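Local coordinates for protein galectin-1 (Bufo arenarum, PDB 1A78) that binds beta-galactosides and other complex carbohydrates as a homodimeric lectin, and may regulate apoptosis and cell differentiation, at residues 21-26 / 127-132. Residues are numbered along the deposited sequence; the frame is centred on the assembly and turned at random.
Sequences KGSIPP and AFKSIT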
ATOM      1  N   LYS A  21       5.367  -6.428  -5.138  1.00 36.04           N
ATOM      2  CA  LYS A  21       6.771  -6.577  -5.483  1.00 36.23           C
ATOM      3  C   LYS A  21       7.535  -6.357  -4.189  1.00 36.73           C
ATOM      4  O   LYS A  21       7.222  -5.432  -3.432  1.00 34.64           O
ATOM      5  CB  LYS A  21       7.151  -5.522  -6.500  1.00 39.38           C
ATOM      6  CG  LYS A  21       8.241  -5.938  -7.439  1.00 46.34           C
ATOM      7  CD  LYS A  21       8.399  -4.889  -8.519  1.00 53.17           C
ATOM      8  CE  LYS A  21       7.040  -4.593  -9.169  1.00 56.81           C
ATOM      9  NZ  LYS A  21       7.038  -3.363 -10.026  1.00 59.51           N
ATOM     10  N   GLY A  22       8.491  -7.236  -3.901  1.00 36.89           N
ATOM     11  CA  GLY A  22       9.241  -7.107  -2.674  1.00 36.25           C
ATOM     12  C   GLY A  22      10.488  -7.950  -2.668  1.00 38.56           C
ATOM     13  O   GLY A  22      10.840  -8.556  -3.680  1.00 38.49           O
ATOM     14  N   SER A  23      11.175  -7.963  -1.532  1.00 39.45           N
ATOM     15  CA  SER A  23      12.391  -8.741  -1.384  1.00 43.01           C
ATOM     16  C   SER A  23      12.275  -9.878  -0.374  1.00 43.94           C
ATOM     17  O   SER A  23      11.739  -9.710   0.735  1.00 42.68           O
ATOM     18  CB  SER A  23      13.569  -7.842  -1.011  1.00 43.38           C
ATOM     19  OG  SER A  23      14.029  -7.140  -2.145  1.00 48.92           O
ATOM     20  N   ILE A  24      12.762 -11.043  -0.801  1.00 44.52           N
ATOM     21  CA  ILE A  24      12.777 -12.255  -0.002  1.00 44.47           C
ATOM     22  C   ILE A  24      14.092 -12.283   0.749  1.00 45.18           C
ATOM     23  O   ILE A  24      15.157 -12.098   0.150  1.00 44.91           O
ATOM     24  CB  ILE A  24      12.769 -13.530  -0.882  1.00 44.09           C
ATOM     25  CG1 ILE A  24      11.513 -13.608  -1.744  1.00 44.01           C
ATOM     26  CG2 ILE A  24      12.873 -14.772  -0.008  1.00 43.60           C
ATOM     27  CD1 ILE A  24      11.421 -14.914  -2.520  1.00 44.50           C
ATOM     28  N   PRO A  25      14.038 -12.437   2.078  1.00 46.09           N
ATOM     29  CA  PRO A  25      15.281 -12.492   2.866  1.00 47.34           C
ATOM     30  C   PRO A  25      16.130 -13.738   2.455  1.00 49.63           C
ATOM     31  O   PRO A  25      15.605 -14.744   1.950  1.00 46.48           O
ATOM     32  CB  PRO A  25      14.759 -12.596   4.301  1.00 45.99           C
ATOM     33  CG  PRO A  25      13.442 -11.837   4.226  1.00 45.09           C
ATOM     34  CD  PRO A  25      12.849 -12.328   2.947  1.00 44.20           C
ATOM     35  N   PRO A  26      17.452 -13.685   2.678  1.00 53.19           N
ATOM     36  CA  PRO A  26      18.343 -14.802   2.321  1.00 54.85           C
ATOM     37  C   PRO A  26      18.102 -16.037   3.185  1.00 56.16           C
ATOM     38  O   PRO A  26      18.422 -17.156   2.794  1.00 56.83           O
ATOM     39  CB  PRO A  26      19.729 -14.213   2.559  1.00 54.59           C
ATOM     40  CG  PRO A  26      19.494 -13.335   3.777  1.00 56.26           C
ATOM     41  CD  PRO A  26      18.178 -12.644   3.436  1.00 54.71           C
ATOM     42  N   ALA A 127       9.856  -8.266   2.304  1.00 36.30           N
ATOM     43  CA  ALA A 127      10.120  -6.827   2.329  1.00 37.00           C
ATOM     44  C   ALA A 127       9.389  -6.137   1.183  1.00 36.10           C
ATOM     45  O   ALA A 127       9.631  -6.431   0.022  1.00 36.18           O
ATOM     46  CB  ALA A 127      11.630  -6.541   2.253  1.00 37.59           C
ATOM     47  N   PHE A 128       8.477  -5.243   1.535  1.00 34.45           N
ATOM     48  CA  PHE A 128       7.680  -4.476   0.589  1.00 33.69           C
ATOM     49  C   PHE A 128       8.501  -3.491  -0.255  1.00 33.04           C
ATOM     50  O   PHE A 128       9.419  -2.844   0.231  1.00 32.35           O
ATOM     51  CB  PHE A 128       6.614  -3.720   1.395  1.00 34.71           C
ATOM     52  CG  PHE A 128       5.859  -2.679   0.618  1.00 34.16           C
ATOM     53  CD1 PHE A 128       4.812  -3.038  -0.213  1.00 34.11           C
ATOM     54  CD2 PHE A 128       6.194  -1.333   0.737  1.00 34.53           C
ATOM     55  CE1 PHE A 128       4.110  -2.078  -0.915  1.00 35.44           C
ATOM     56  CE2 PHE A 128       5.503  -0.365   0.041  1.00 33.65           C
ATOM     57  CZ  PHE A 128       4.459  -0.734  -0.785  1.00 34.94           C
ATOM     58  N   LYS A 129       8.210  -3.420  -1.539  1.00 32.75           N
ATOM     59  CA  LYS A 129       8.889  -2.457  -2.394  1.00 33.03           C
ATOM     60  C   LYS A 129       7.815  -1.623  -3.084  1.00 29.68           C
ATOM     61  O   LYS A 129       7.902  -0.414  -3.111  1.00 30.16           O
ATOM     62  CB  LYS A 129       9.818  -3.140  -3.412  1.00 36.35           C
ATOM     63  CG  LYS A 129      11.037  -3.798  -2.764  1.00 43.12           C
ATOM     64  CD  LYS A 129      12.149  -4.092  -3.767  1.00 48.09           C
ATOM     65  CE  LYS A 129      13.458  -4.452  -3.046  1.00 50.37           C
ATOM     66  NZ  LYS A 129      14.667  -4.508  -3.946  1.00 50.18           N
ATOM     67  N   SER A 130       6.763  -2.283  -3.557  1.00 28.52           N
ATOM     68  CA  SER A 130       5.669  -1.625  -4.228  1.00 26.44           C
ATOM     69  C   SER A 130       4.403  -2.483  -4.345  1.00 26.67           C
ATOM     70  O   SER A 130       4.435  -3.714  -4.204  1.00 27.05           O
ATOM     71  CB  SER A 130       6.124  -1.130  -5.606  1.00 27.45           C
ATOM     72  OG  SER A 130       6.345  -2.199  -6.495  1.00 33.36           O
ATOM     73  N   ILE A 131       3.283  -1.799  -4.555  1.00 26.16           N
ATOM     74  CA  ILE A 131       1.977  -2.397  -4.727  1.00 26.52           C
ATOM     75  C   ILE A 131       1.307  -1.567  -5.822  1.00 28.73           C
ATOM     76  O   ILE A 131       1.320  -0.340  -5.762  1.00 28.54           O
ATOM     77  CB  ILE A 131       1.159  -2.315  -3.431  1.00 28.50           C
ATOM     78  CG1 ILE A 131      -0.261  -2.821  -3.663  1.00 26.97           C
ATOM     79  CG2 ILE A 131       1.138  -0.876  -2.904  1.00 28.63           C
ATOM     80  CD1 ILE A 131      -0.976  -3.168  -2.376  1.00 30.68           C
ATOM     81  N   THR A 132       0.724  -2.227  -6.815  1.00 29.75           N
ATOM     82  CA  THR A 132       0.099  -1.530  -7.921  1.00 30.43           C
ATOM     83  C   THR A 132      -1.254  -2.112  -8.265  1.00 33.06           C
ATOM     84  O   THR A 132      -1.385  -3.324  -8.387  1.00 35.29           O
ATOM     85  CB  THR A 132       0.963  -1.670  -9.182  1.00 30.70           C
ATOM     86  OG1 THR A 132       2.324  -1.383  -8.867  1.00 31.86           O
ATOM     87  CG2 THR A 132       0.500  -0.715 -10.269  1.00 30.89           C
TER
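Lys129 has CG anti to its carbonyl carbon (chi1 -69°), which sets CG against Gly22 CA at 3.8 Å. Lys21 has CD anti to CA (chi2 172°) and then bends at chi3 (-52°); CB, CD and CE all border the Ser130 hydroxyl, with CB 3.4 Å from OG. The two strands are antiparallel neighbours in the five-stranded sheet of the galectin beta-sandwich. A classic beta bulge interrupts their pairing: Lys129 and Ser130 both face Lys21. One carbonyl serves the bulge. Lys21 O accepts from Lys129 N at 2.9 Å and from Ser130 N at 3.2 Å, the second bond being the straighter. Lys21 N returns a bond to Ser130 O at 3.0 Å. Beyond the bulge, Ser23 and Ala127 form a hydrogen-bonded pair. Gly22 faces Phe128 between these pairs, and the Phe128 side chain points away from strand 16-23. Lys21 NZ forms a salt bridge with Glu19. Strand 127-133 is one of the two edge strands of its sheet within the chain. Ser130, Ile131 and Thr132 pair with an antiparallel strand of the second subunit, which carries the sheet across the dimer interface. Ile131 there packs on Ile131 of the second subunit. At the other end of the contact, Ala127 N donates to Ser23 O in the carbonyl plane at 2.8 Å, and Ala127 CB lies 3.5 Å from that same Ser23 O.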